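Local structure of ORF48 (3U6X) at residues S49-Y52 with V57-E60; F4-D9 with L88-S93; Y44-S49 with K63-A68. The protein is probably a structural component of the phage TP901-1 baseplate, the tail-end assembly with which the virus attaches to its lactococcal host. All blocks are in the same frame, centred on the assembly; numbering follows the deposited sequence.

Contact 1: residues S49-Y52 with V57-E60; sequences SLSY and VYVE
Ser51 and Tyr58 face each other as a hydrogen-bonded pair of the antiparallel hairpin formed by 49-52 and 57-60. Tyr58 N reaches Ser51 O at 2.7 Å, nearly straight at 175°, while the return bond from Ser51 N to Tyr58 O is longer, at 3.1 Å, and more bent. Ser49 and Glu60 form a second such pair, with Glu60 N giving its hydrogen to Ser49 O at 2.9 Å. Four backbone bonds therefore hold the strands in register.

The side chain of Tyr58 can be followed outward. Its CB lies beside CB of Ser51, 3.7 Å away. CG stands anti to the carbonyl carbon and beside the backbone N (chi1 -54°), which brings the ring alongside the Ser51 carbonyl. From there CD2 approaches Ser51 O to 3.5 Å, the oxygen lying obliquely to the ring, and the same side of the ring turns its edge to the backbone N of Tyr52. At the tip, OH is hydrogen-bonded to the carboxylate of Asp53, which ends the strand after Tyr52.

Ser49 and Glu60 share this face of the sheet, but the Glu60 chain bends at chi2 and carries its carboxylate away from the partner strand. The reverse face is buried and largely apolar. There Leu50 CD2 lies against both methyls of Val59, the nearer being CG2 at 3.8 Å. The Tyr52 ring sits alongside Val57, its CE1 meeting both methyls, and OH continues to the carbonyl of Pro14.

Beyond the hairpin, Val57 and Val59 bond through their backbones to Leu6 and Phe4 of strand 3-8, and their side chains also touch strand 16-22. Ser51 and Tyr52 pair with a strand of the second subunit, another copy of the protein, which carries the sheet across the interface.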
ATOM      1  N   SER V  49      20.938 -26.146 -47.349  1.00 44.10           N
ATOM      2  CA  SER V  49      19.644 -26.272 -48.012  1.00 44.20           C
ATOM      3  C   SER V  49      18.799 -27.117 -47.048  1.00 46.40           C
ATOM      4  O   SER V  49      19.171 -28.241 -46.731  1.00 46.41           O
ATOM      5  CB  SER V  49      19.785 -26.913 -49.394  1.00 47.44           C
ATOM      6  OG  SER V  49      18.579 -26.787 -50.130  1.00 58.35           O
ATOM      7  N   LEU V  50      17.757 -26.527 -46.476  1.00 40.80           N
ATOM      8  CA  LEU V  50      16.916 -27.206 -45.493  1.00 39.16           C
ATOM      9  C   LEU V  50      15.574 -27.727 -46.055  1.00 41.32           C
ATOM     10  O   LEU V  50      14.923 -27.118 -46.923  1.00 39.33           O
ATOM     11  CB  LEU V  50      16.746 -26.380 -44.196  1.00 38.85           C
ATOM     12  CG  LEU V  50      18.035 -25.862 -43.547  1.00 42.62           C
ATOM     13  CD1 LEU V  50      17.736 -24.947 -42.416  1.00 42.45           C
ATOM     14  CD2 LEU V  50      18.926 -26.982 -43.099  1.00 44.11           C
ATOM     15  N   SER V  51      15.209 -28.895 -45.552  1.00 38.18           N
ATOM     16  CA  SER V  51      14.065 -29.697 -45.942  1.00 38.25           C
ATOM     17  C   SER V  51      13.493 -30.316 -44.642  1.00 40.99           C
ATOM     18  O   SER V  51      14.270 -30.776 -43.796  1.00 40.04           O
ATOM     19  CB  SER V  51      14.571 -30.807 -46.859  1.00 43.09           C
ATOM     20  OG  SER V  51      13.584 -31.190 -47.790  1.00 59.11           O
ATOM     21  N   TYR V  52      12.153 -30.370 -44.503  1.00 37.70           N
ATOM     22  CA  TYR V  52      11.544 -30.860 -43.263  1.00 37.42           C
ATOM     23  C   TYR V  52      10.432 -31.892 -43.348  1.00 43.89           C
ATOM     24  O   TYR V  52       9.450 -31.732 -44.089  1.00 43.51           O
ATOM     25  CB  TYR V  52      10.977 -29.665 -42.458  1.00 37.49           C
ATOM     26  CG  TYR V  52      11.972 -28.597 -42.078  1.00 37.00           C
ATOM     27  CD1 TYR V  52      12.634 -28.644 -40.859  1.00 39.32           C
ATOM     28  CD2 TYR V  52      12.226 -27.518 -42.924  1.00 36.21           C
ATOM     29  CE1 TYR V  52      13.530 -27.647 -40.487  1.00 40.87           C
ATOM     30  CE2 TYR V  52      13.150 -26.540 -42.581  1.00 36.34           C
ATOM     31  CZ  TYR V  52      13.782 -26.597 -41.349  1.00 42.74           C
ATOM     32  OH  TYR V  52      14.668 -25.637 -40.958  1.00 42.17           O
ATOM     33  N   VAL V  57      14.981 -32.853 -39.797  1.00 44.44           N
ATOM     34  CA  VAL V  57      15.503 -31.802 -40.662  1.00 43.28           C
ATOM     35  C   VAL V  57      16.511 -32.482 -41.584  1.00 47.04           C
ATOM     36  O   VAL V  57      17.423 -33.162 -41.109  1.00 46.79           O
ATOM     37  CB  VAL V  57      16.194 -30.633 -39.893  1.00 46.21           C
ATOM     38  CG1 VAL V  57      16.473 -29.464 -40.824  1.00 45.65           C
ATOM     39  CG2 VAL V  57      15.360 -30.168 -38.725  1.00 46.10           C
ATOM     40  N   TYR V  58      16.370 -32.269 -42.887  1.00 43.01           N
ATOM     41  CA  TYR V  58      17.340 -32.745 -43.862  1.00 42.58           C
ATOM     42  C   TYR V  58      18.229 -31.552 -44.222  1.00 46.65           C
ATOM     43  O   TYR V  58      17.726 -30.555 -44.727  1.00 46.57           O
ATOM     44  CB  TYR V  58      16.643 -33.351 -45.078  1.00 43.35           C
ATOM     45  CG  TYR V  58      15.656 -34.433 -44.705  1.00 44.75           C
ATOM     46  CD1 TYR V  58      16.085 -35.724 -44.403  1.00 46.83           C
ATOM     47  CD2 TYR V  58      14.288 -34.176 -44.678  1.00 44.74           C
ATOM     48  CE1 TYR V  58      15.178 -36.720 -44.035  1.00 47.03           C
ATOM     49  CE2 TYR V  58      13.371 -35.166 -44.328  1.00 45.00           C
ATOM     50  CZ  TYR V  58      13.820 -36.436 -44.008  1.00 50.69           C
ATOM     51  OH  TYR V  58      12.910 -37.401 -43.662  1.00 49.21           O
ATOM     52  N   VAL V  59      19.509 -31.611 -43.835  1.00 43.36           N
ATOM     53  CA  VAL V  59      20.502 -30.556 -44.018  1.00 43.13           C
ATOM     54  C   VAL V  59      21.422 -30.912 -45.170  1.00 50.19           C
ATOM     55  O   VAL V  59      22.224 -31.840 -45.065  1.00 49.87           O
ATOM     56  CB  VAL V  59      21.298 -30.303 -42.711  1.00 46.35           C
ATOM     57  CG1 VAL V  59      22.212 -29.099 -42.851  1.00 45.78           C
ATOM     58  CG2 VAL V  59      20.359 -30.121 -41.512  1.00 46.02           C
ATOM     59  N   GLU V  60      21.286 -30.182 -46.275  1.00 49.26           N
ATOM     60  CA  GLU V  60      22.109 -30.339 -47.470  1.00 50.16           C
ATOM     61  C   GLU V  60      23.196 -29.250 -47.491  1.00 53.97           C
ATOM     62  O   GLU V  60      22.872 -28.077 -47.438  1.00 54.15           O
ATOM     63  CB  GLU V  60      21.247 -30.263 -48.724  1.00 52.25           C
ATOM     64  CG  GLU V  60      21.004 -31.608 -49.366  1.00 67.60           C
ATOM     65  CD  GLU V  60      21.371 -31.657 -50.833  1.00 94.66           C
ATOM     66  OE1 GLU V  60      22.386 -32.313 -51.158  1.00 95.95           O
ATOM     67  OE2 GLU V  60      20.658 -31.032 -51.653  1.00 92.45           O
TER

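Contact 2: residues F4-D9 with L88-S93; sequences FVLEHD and LCFKMS
The rings of Phe4 and Phe90 form an offset stack, with centroids 4.8 Å apart and planes inclined by 21°. Over one face of Phe4 lies Phe90 CZ, displaced toward the rim so that it comes closest to CG and CD2, 3.9 Å from CD2. In return, the Phe4 CE2 corner lies over one face of Phe90, again toward the rim. Leu6 CD2 sits at the edge of the Phe4 ring and in its plane. The imidazole of His8 has a looser partner: Met92 SD is 4.7 Å from the ring centroid, an oblique sulfur-aromatic approach.

Leu6 lies beside the stack and touches both phenylalanines, one with each branch. Its CD1 meets Phe90 CD1 at 3.9 Å, coming in obliquely, and also lies near Phe90 CB. Phe4 has CG anti to the backbone N (chi1 -155°), and this extends its ring from strand 3-8 to the tip of Phe90. Met92 leaves its own strand in the same way, which carries its sulfur toward the histidine. His8 ND1 is engaged with the backbone N of Ser10, a bond that restrains the rotation of the imidazole.

No hydrogen bond joins the two segments, and all five touching residues are buried. Val16 and Val18 of strand 16-22 border the layer at Leu6 and Phe90, and Pro14 touches both His8 and Met92. The strand axes pass 10.3 Å apart at 36°, too far for backbone pairing but suited to interleaved side chains. Both strands belong to one antiparallel sheet, which curls round so that they pack face to face across the core, as in a beta-sandwich and consistent with the immunoglobulin-like family of this domain.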
ATOM      1  N   PHE V   4      22.781 -34.596 -44.288  1.00 50.99           N
ATOM      2  CA  PHE V   4      22.754 -35.013 -42.883  1.00 49.37           C
ATOM      3  C   PHE V   4      21.346 -34.860 -42.310  1.00 52.14           C
ATOM      4  O   PHE V   4      20.625 -33.930 -42.677  1.00 52.10           O
ATOM      5  CB  PHE V   4      23.727 -34.149 -42.070  1.00 50.51           C
ATOM      6  CG  PHE V   4      24.251 -34.788 -40.812  1.00 51.25           C
ATOM      7  CD1 PHE V   4      25.372 -35.615 -40.846  1.00 53.83           C
ATOM      8  CD2 PHE V   4      23.657 -34.533 -39.584  1.00 52.77           C
ATOM      9  CE1 PHE V   4      25.867 -36.204 -39.675  1.00 54.28           C
ATOM     10  CE2 PHE V   4      24.153 -35.125 -38.411  1.00 55.33           C
ATOM     11  CZ  PHE V   4      25.250 -35.960 -38.469  1.00 53.26           C
ATOM     12  N   VAL V   5      20.961 -35.757 -41.393  1.00 46.90           N
ATOM     13  CA  VAL V   5      19.624 -35.761 -40.795  1.00 45.72           C
ATOM     14  C   VAL V   5      19.693 -35.435 -39.311  1.00 49.93           C
ATOM     15  O   VAL V   5      20.420 -36.091 -38.560  1.00 49.97           O
ATOM     16  CB  VAL V   5      18.841 -37.095 -41.025  1.00 48.48           C
ATOM     17  CG1 VAL V   5      17.444 -37.014 -40.433  1.00 48.00           C
ATOM     18  CG2 VAL V   5      18.748 -37.480 -42.497  1.00 47.97           C
ATOM     19  N   LEU V   6      18.905 -34.442 -38.887  1.00 45.79           N
ATOM     20  CA  LEU V   6      18.804 -34.077 -37.486  1.00 45.22           C
ATOM     21  C   LEU V   6      17.397 -34.342 -37.006  1.00 49.93           C
ATOM     22  O   LEU V   6      16.442 -33.705 -37.468  1.00 49.22           O
ATOM     23  CB  LEU V   6      19.174 -32.617 -37.231  1.00 44.81           C
ATOM     24  CG  LEU V   6      20.545 -32.131 -37.682  1.00 48.49           C
ATOM     25  CD1 LEU V   6      20.617 -30.613 -37.572  1.00 48.51           C
ATOM     26  CD2 LEU V   6      21.666 -32.770 -36.862  1.00 48.73           C
ATOM     27  N   GLU V   7      17.266 -35.327 -36.107  1.00 47.32           N
ATOM     28  CA  GLU V   7      15.987 -35.674 -35.497  1.00 47.11           C
ATOM     29  C   GLU V   7      15.796 -34.702 -34.349  1.00 48.35           C
ATOM     30  O   GLU V   7      16.769 -34.363 -33.673  1.00 47.58           O
ATOM     31  CB  GLU V   7      15.966 -37.142 -35.035  1.00 48.83           C
ATOM     32  CG  GLU V   7      15.775 -38.135 -36.180  1.00 59.85           C
ATOM     33  CD  GLU V   7      15.598 -39.609 -35.840  1.00 84.00           C
ATOM     34  OE1 GLU V   7      15.644 -40.433 -36.782  1.00 84.65           O
ATOM     35  OE2 GLU V   7      15.408 -39.943 -34.646  1.00 77.34           O
ATOM     36  N   HIS V   8      14.584 -34.172 -34.172  1.00 43.51           N
ATOM     37  CA  HIS V   8      14.339 -33.177 -33.115  1.00 42.26           C
ATOM     38  C   HIS V   8      13.015 -33.307 -32.345  1.00 49.79           C
ATOM     39  O   HIS V   8      12.194 -34.152 -32.673  1.00 50.41           O
ATOM     40  CB  HIS V   8      14.516 -31.762 -33.669  1.00 41.15           C
ATOM     41  CG  HIS V   8      13.566 -31.414 -34.764  1.00 42.95           C
ATOM     42  ND1 HIS V   8      12.323 -30.883 -34.492  1.00 44.40           N
ATOM     43  CD2 HIS V   8      13.697 -31.549 -36.097  1.00 43.37           C
ATOM     44  CE1 HIS V   8      11.728 -30.722 -35.664  1.00 42.73           C
ATOM     45  NE2 HIS V   8      12.516 -31.097 -36.658  1.00 42.90           N
ATOM     46  N   ASP V   9      12.816 -32.478 -31.307  1.00 48.03           N
ATOM     47  CA  ASP V   9      11.615 -32.530 -30.456  1.00 48.37           C
ATOM     48  C   ASP V   9      10.463 -31.594 -30.846  1.00 51.47           C
ATOM     49  O   ASP V   9       9.408 -31.639 -30.208  1.00 51.48           O
ATOM     50  CB  ASP V   9      11.983 -32.335 -28.974  1.00 50.75           C
ATOM     51  CG  ASP V   9      12.657 -31.019 -28.592  1.00 67.23           C
ATOM     52  OD1 ASP V   9      13.133 -30.910 -27.433  1.00 69.78           O
ATOM     53  OD2 ASP V   9      12.690 -30.087 -29.440  1.00 72.01           O
ATOM     54  N   LEU V  88      32.448 -29.955 -37.439  1.00 41.02           N
ATOM     55  CA  LEU V  88      31.259 -29.554 -38.188  1.00 40.66           C
ATOM     56  C   LEU V  88      30.143 -29.395 -37.104  1.00 45.61           C
ATOM     57  O   LEU V  88      29.752 -30.362 -36.441  1.00 45.77           O
ATOM     58  CB  LEU V  88      30.885 -30.581 -39.270  1.00 40.34           C
ATOM     59  CG  LEU V  88      29.833 -30.134 -40.303  1.00 44.64           C
ATOM     60  CD1 LEU V  88      30.356 -28.978 -41.192  1.00 44.05           C
ATOM     61  CD2 LEU V  88      29.404 -31.305 -41.173  1.00 46.94           C
ATOM     62  N   CYS V  89      29.743 -28.144 -36.853  1.00 42.03           N
ATOM     63  CA  CYS V  89      28.806 -27.764 -35.797  1.00 41.65           C
ATOM     64  C   CYS V  89      27.407 -27.474 -36.320  1.00 44.79           C
ATOM     65  O   CYS V  89      27.240 -26.650 -37.221  1.00 43.85           O
ATOM     66  CB  CYS V  89      29.386 -26.578 -35.028  1.00 42.14           C
ATOM     67  SG  CYS V  89      28.327 -25.915 -33.721  1.00 46.02           S
ATOM     68  N   PHE V  90      26.397 -28.126 -35.718  1.00 40.98           N
ATOM     69  CA  PHE V  90      24.990 -27.952 -36.073  1.00 40.41           C
ATOM     70  C   PHE V  90      24.286 -27.280 -34.913  1.00 44.68           C
ATOM     71  O   PHE V  90      24.271 -27.833 -33.817  1.00 44.16           O
ATOM     72  CB  PHE V  90      24.321 -29.305 -36.407  1.00 41.90           C
ATOM     73  CG  PHE V  90      24.880 -30.031 -37.614  1.00 43.27           C
ATOM     74  CD1 PHE V  90      24.249 -29.948 -38.851  1.00 45.45           C
ATOM     75  CD2 PHE V  90      26.021 -30.822 -37.504  1.00 45.85           C
ATOM     76  CE1 PHE V  90      24.762 -30.620 -39.960  1.00 46.75           C
ATOM     77  CE2 PHE V  90      26.536 -31.504 -38.614  1.00 48.99           C
ATOM     78  CZ  PHE V  90      25.899 -31.403 -39.837  1.00 46.86           C
ATOM     79  N   LYS V  91      23.756 -26.062 -35.127  1.00 41.74           N
ATOM     80  CA  LYS V  91      23.051 -25.323 -34.076  1.00 41.80           C
ATOM     81  C   LYS V  91      21.601 -25.175 -34.464  1.00 48.28           C
ATOM     82  O   LYS V  91      21.298 -24.598 -35.504  1.00 48.68           O
ATOM     83  CB  LYS V  91      23.686 -23.939 -33.798  1.00 43.61           C
ATOM     84  CG  LYS V  91      25.020 -23.940 -33.027  1.00 52.32           C
ATOM     85  CD  LYS V  91      24.862 -24.294 -31.563  1.00 65.60           C
ATOM     86  CE  LYS V  91      25.814 -23.634 -30.597  1.00 74.12           C
ATOM     87  NZ  LYS V  91      27.235 -23.962 -30.840  1.00 81.59           N
ATOM     88  N   MET V  92      20.708 -25.748 -33.665  1.00 46.09           N
ATOM     89  CA  MET V  92      19.276 -25.660 -33.903  1.00 46.39           C
ATOM     90  C   MET V  92      18.668 -24.531 -33.064  1.00 49.89           C
ATOM     91  O   MET V  92      19.023 -24.329 -31.901  1.00 47.92           O
ATOM     92  CB  MET V  92      18.606 -26.995 -33.578  1.00 49.36           C
ATOM     93  CG  MET V  92      17.128 -27.027 -33.905  1.00 54.05           C
ATOM     94  SD  MET V  92      16.628 -28.598 -34.606  1.00 59.85           S
ATOM     95  CE  MET V  92      16.682 -29.520 -33.239  1.00 57.09           C
ATOM     96  N   SER V  93      17.753 -23.798 -33.668  1.00 49.41           N
ATOM     97  CA  SER V  93      17.037 -22.728 -32.998  1.00 51.00           C
ATOM     98  C   SER V  93      15.629 -23.221 -32.674  1.00 58.23           C
ATOM     99  O   SER V  93      14.925 -23.706 -33.573  1.00 58.55           O
ATOM    100  CB  SER V  93      16.958 -21.496 -33.897  1.00 56.25           C
ATOM    101  OG  SER V  93      18.239 -20.945 -34.155  1.00 70.15           O
TER

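Contact 3: residues Y44-S49 with K63-A68; sequences YNVPVS and KSYTLA
Val46 sets both methyls against one face of the Tyr65 ring, and this is the tight part of the contact. CG1 lies over the CG-CD2 side, 3.6 Å from CD2, while CG2 lies over the CD1-CE1 side. CG2 is 3.9 Å from the ring centroid and only 17° off the normal, a CH-pi interaction. With CG1 anti to the backbone N (chi1 -179°), the two methyls spread across that one face. Behind it, Val46 is buried against Val18 and Met61.

Toward the phenol end the packing thins out. Pro47 CD approaches Tyr65 CE2 obliquely, at 3.9 Å, with the two side chains crossing at about a right angle. Tyr44 touches through CB alone, 4.1 Å from Tyr65 OH, and its own ring leads away from the contact. Tyr44 and Pro47 are both exposed, and no hydrogen bond crosses between the segments. The backbone of Tyr44 instead pairs with a strand of the third subunit, another copy of the protein, in an antiparallel ladder.

Tyr65 ends the short 3-10 segment 63-65. With this tyrosine laid against Val46, the connection between strands 56-60 and 70-74 packs on the edge of the apolar core, consistent with an immunoglobulin-like fold.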
ATOM      1  N   TYR V  44      33.797 -20.879 -40.366  1.00 36.59           N
ATOM      2  CA  TYR V  44      33.179 -20.739 -41.684  1.00 36.47           C
ATOM      3  C   TYR V  44      31.690 -21.063 -41.640  1.00 40.79           C
ATOM      4  O   TYR V  44      31.291 -22.129 -41.172  1.00 39.98           O
ATOM      5  CB  TYR V  44      33.896 -21.624 -42.704  1.00 37.57           C
ATOM      6  CG  TYR V  44      35.372 -21.307 -42.857  1.00 39.69           C
ATOM      7  CD1 TYR V  44      35.812 -20.389 -43.805  1.00 41.83           C
ATOM      8  CD2 TYR V  44      36.331 -21.967 -42.094  1.00 40.30           C
ATOM      9  CE1 TYR V  44      37.165 -20.103 -43.958  1.00 43.58           C
ATOM     10  CE2 TYR V  44      37.684 -21.673 -42.224  1.00 41.21           C
ATOM     11  CZ  TYR V  44      38.098 -20.745 -43.161  1.00 50.65           C
ATOM     12  OH  TYR V  44      39.436 -20.456 -43.308  1.00 53.05           O
ATOM     13  N   ASN V  45      30.859 -20.118 -42.085  1.00 38.34           N
ATOM     14  CA  ASN V  45      29.414 -20.332 -42.148  1.00 38.39           C
ATOM     15  C   ASN V  45      29.149 -21.241 -43.337  1.00 42.17           C
ATOM     16  O   ASN V  45      29.487 -20.880 -44.471  1.00 42.44           O
ATOM     17  CB  ASN V  45      28.643 -19.009 -42.267  1.00 38.81           C
ATOM     18  CG  ASN V  45      28.440 -18.227 -40.977  1.00 50.44           C
ATOM     19  OD1 ASN V  45      28.989 -18.515 -39.903  1.00 46.22           O
ATOM     20  ND2 ASN V  45      27.635 -17.196 -41.064  1.00 40.76           N
ATOM     21  N   VAL V  46      28.677 -22.467 -43.064  1.00 37.78           N
ATOM     22  CA  VAL V  46      28.430 -23.474 -44.097  1.00 38.11           C
ATOM     23  C   VAL V  46      27.085 -23.164 -44.811  1.00 44.36           C
ATOM     24  O   VAL V  46      26.056 -23.018 -44.132  1.00 45.92           O
ATOM     25  CB  VAL V  46      28.490 -24.923 -43.514  1.00 40.92           C
ATOM     26  CG1 VAL V  46      28.249 -25.973 -44.583  1.00 40.12           C
ATOM     27  CG2 VAL V  46      29.826 -25.181 -42.830  1.00 40.40           C
ATOM     28  N   PRO V  47      27.066 -23.018 -46.160  1.00 40.21           N
ATOM     29  CA  PRO V  47      25.772 -22.796 -46.840  1.00 40.35           C
ATOM     30  C   PRO V  47      24.939 -24.081 -46.767  1.00 48.33           C
ATOM     31  O   PRO V  47      25.471 -25.187 -46.967  1.00 49.93           O
ATOM     32  CB  PRO V  47      26.159 -22.433 -48.279  1.00 41.10           C
ATOM     33  CG  PRO V  47      27.545 -22.871 -48.450  1.00 45.24           C
ATOM     34  CD  PRO V  47      28.174 -23.187 -47.123  1.00 41.20           C
ATOM     35  N   VAL V  48      23.659 -23.949 -46.382  1.00 44.44           N
ATOM     36  CA  VAL V  48      22.788 -25.110 -46.233  1.00 43.28           C
ATOM     37  C   VAL V  48      21.502 -24.991 -47.027  1.00 46.41           C
ATOM     38  O   VAL V  48      21.012 -23.894 -47.296  1.00 44.48           O
ATOM     39  CB  VAL V  48      22.533 -25.526 -44.743  1.00 46.43           C
ATOM     40  CG1 VAL V  48      23.832 -25.891 -44.045  1.00 45.95           C
ATOM     41  CG2 VAL V  48      21.767 -24.452 -43.953  1.00 45.92           C
ATOM     42  N   SER V  49      20.938 -26.146 -47.349  1.00 44.10           N
ATOM     43  CA  SER V  49      19.644 -26.272 -48.012  1.00 44.20           C
ATOM     44  C   SER V  49      18.799 -27.117 -47.048  1.00 46.40           C
ATOM     45  O   SER V  49      19.171 -28.241 -46.731  1.00 46.41           O
ATOM     46  CB  SER V  49      19.785 -26.913 -49.394  1.00 47.44           C
ATOM     47  OG  SER V  49      18.579 -26.787 -50.130  1.00 58.35           O
ATOM     48  N   LYS V  63      29.559 -30.713 -50.777  1.00 52.00           N
ATOM     49  CA  LYS V  63      30.375 -31.910 -50.593  1.00 52.25           C
ATOM     50  C   LYS V  63      31.750 -31.614 -49.946  1.00 55.51           C
ATOM     51  O   LYS V  63      32.288 -32.479 -49.268  1.00 53.20           O
ATOM     52  CB  LYS V  63      30.528 -32.672 -51.920  1.00 55.68           C
ATOM     53  CG  LYS V  63      29.959 -34.075 -51.871  1.00 75.26           C
ATOM     54  CD  LYS V  63      31.030 -35.067 -52.246  1.00 91.83           C
ATOM     55  CE  LYS V  63      30.792 -36.446 -51.684  1.00107.18           C
ATOM     56  NZ  LYS V  63      31.911 -37.372 -52.012  1.00117.02           N
ATOM     57  N   SER V  64      32.311 -30.389 -50.120  1.00 53.54           N
ATOM     58  CA  SER V  64      33.593 -30.065 -49.479  1.00 53.57           C
ATOM     59  C   SER V  64      33.455 -30.172 -47.945  1.00 57.52           C
ATOM     60  O   SER V  64      34.410 -30.564 -47.268  1.00 57.25           O
ATOM     61  CB  SER V  64      34.075 -28.673 -49.879  1.00 57.28           C
ATOM     62  OG  SER V  64      33.098 -27.691 -49.586  1.00 66.58           O
ATOM     63  N   TYR V  65      32.240 -29.868 -47.414  1.00 53.59           N
ATOM     64  CA  TYR V  65      31.969 -29.902 -45.979  1.00 52.88           C
ATOM     65  C   TYR V  65      31.734 -31.290 -45.410  1.00 57.87           C
ATOM     66  O   TYR V  65      31.698 -31.427 -44.187  1.00 57.21           O
ATOM     67  CB  TYR V  65      30.958 -28.829 -45.523  1.00 52.89           C
ATOM     68  CG  TYR V  65      31.471 -27.413 -45.707  1.00 53.31           C
ATOM     69  CD1 TYR V  65      32.431 -26.880 -44.850  1.00 54.64           C
ATOM     70  CD2 TYR V  65      31.024 -26.618 -46.761  1.00 54.38           C
ATOM     71  CE1 TYR V  65      32.927 -25.586 -45.032  1.00 55.39           C
ATOM     72  CE2 TYR V  65      31.494 -25.314 -46.937  1.00 55.41           C
ATOM     73  CZ  TYR V  65      32.447 -24.802 -46.071  1.00 65.04           C
ATOM     74  OH  TYR V  65      32.910 -23.516 -46.247  1.00 71.08           O
ATOM     75  N   THR V  66      31.644 -32.338 -46.283  1.00 55.47           N
ATOM     76  CA  THR V  66      31.512 -33.735 -45.822  1.00 55.57           C
ATOM     77  C   THR V  66      32.648 -34.111 -44.913  1.00 60.79           C
ATOM     78  O   THR V  66      33.816 -33.904 -45.233  1.00 60.11           O
ATOM     79  CB  THR V  66      31.164 -34.830 -46.883  1.00 62.21           C
ATOM     80  OG1 THR V  66      31.720 -36.089 -46.488  1.00 60.22           O
ATOM     81  CG2 THR V  66      31.641 -34.543 -48.224  1.00 60.35           C
ATOM     82  N   LEU V  67      32.282 -34.556 -43.731  1.00 58.89           N
ATOM     83  CA  LEU V  67      33.193 -34.895 -42.654  1.00 59.65           C
ATOM     84  C   LEU V  67      32.440 -35.842 -41.765  1.00 68.66           C
ATOM     85  O   LEU V  67      31.620 -35.429 -40.970  1.00 68.93           O
ATOM     86  CB  LEU V  67      33.587 -33.631 -41.843  1.00 59.15           C
ATOM     87  CG  LEU V  67      34.556 -33.826 -40.696  1.00 62.72           C
ATOM     88  CD1 LEU V  67      35.946 -33.535 -41.138  1.00 62.84           C
ATOM     89  CD2 LEU V  67      34.165 -32.977 -39.517  1.00 63.37           C
ATOM     90  N   ALA V  68      32.659 -37.112 -41.940  1.00 68.62           N
ATOM     91  CA  ALA V  68      32.041 -38.068 -41.057  1.00 69.52           C
ATOM     92  C   ALA V  68      33.187 -38.557 -40.176  1.00 73.73           C
ATOM     93  O   ALA V  68      34.223 -39.023 -40.660  1.00 74.18           O
ATOM     94  CB  ALA V  68      31.412 -39.214 -41.840  1.00 70.69           C
TER

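Overall arrangement
Strand 3-8, near the N terminus, supplies the first half of contact 2, which closes only when the chain returns at 88-93. Everything between lies in that long loop, the other two contacts included. Strand 43-53 serves both: contact 3 begins at 44-49 and contact 1 at 49-52, with Ser49 common to them. Contact 1 closes first, as the hairpin to 57-60, and contact 3 follows at 63-68. Strands 56-60 and 3-8 are neighbours in the sheet, so contacts 1 and 2 share it. Val48 touches Val59 between contacts 1 and 3, and Leu88 meets Tyr65, Leu67 and Val46, tying contact 3 to strand 86-92.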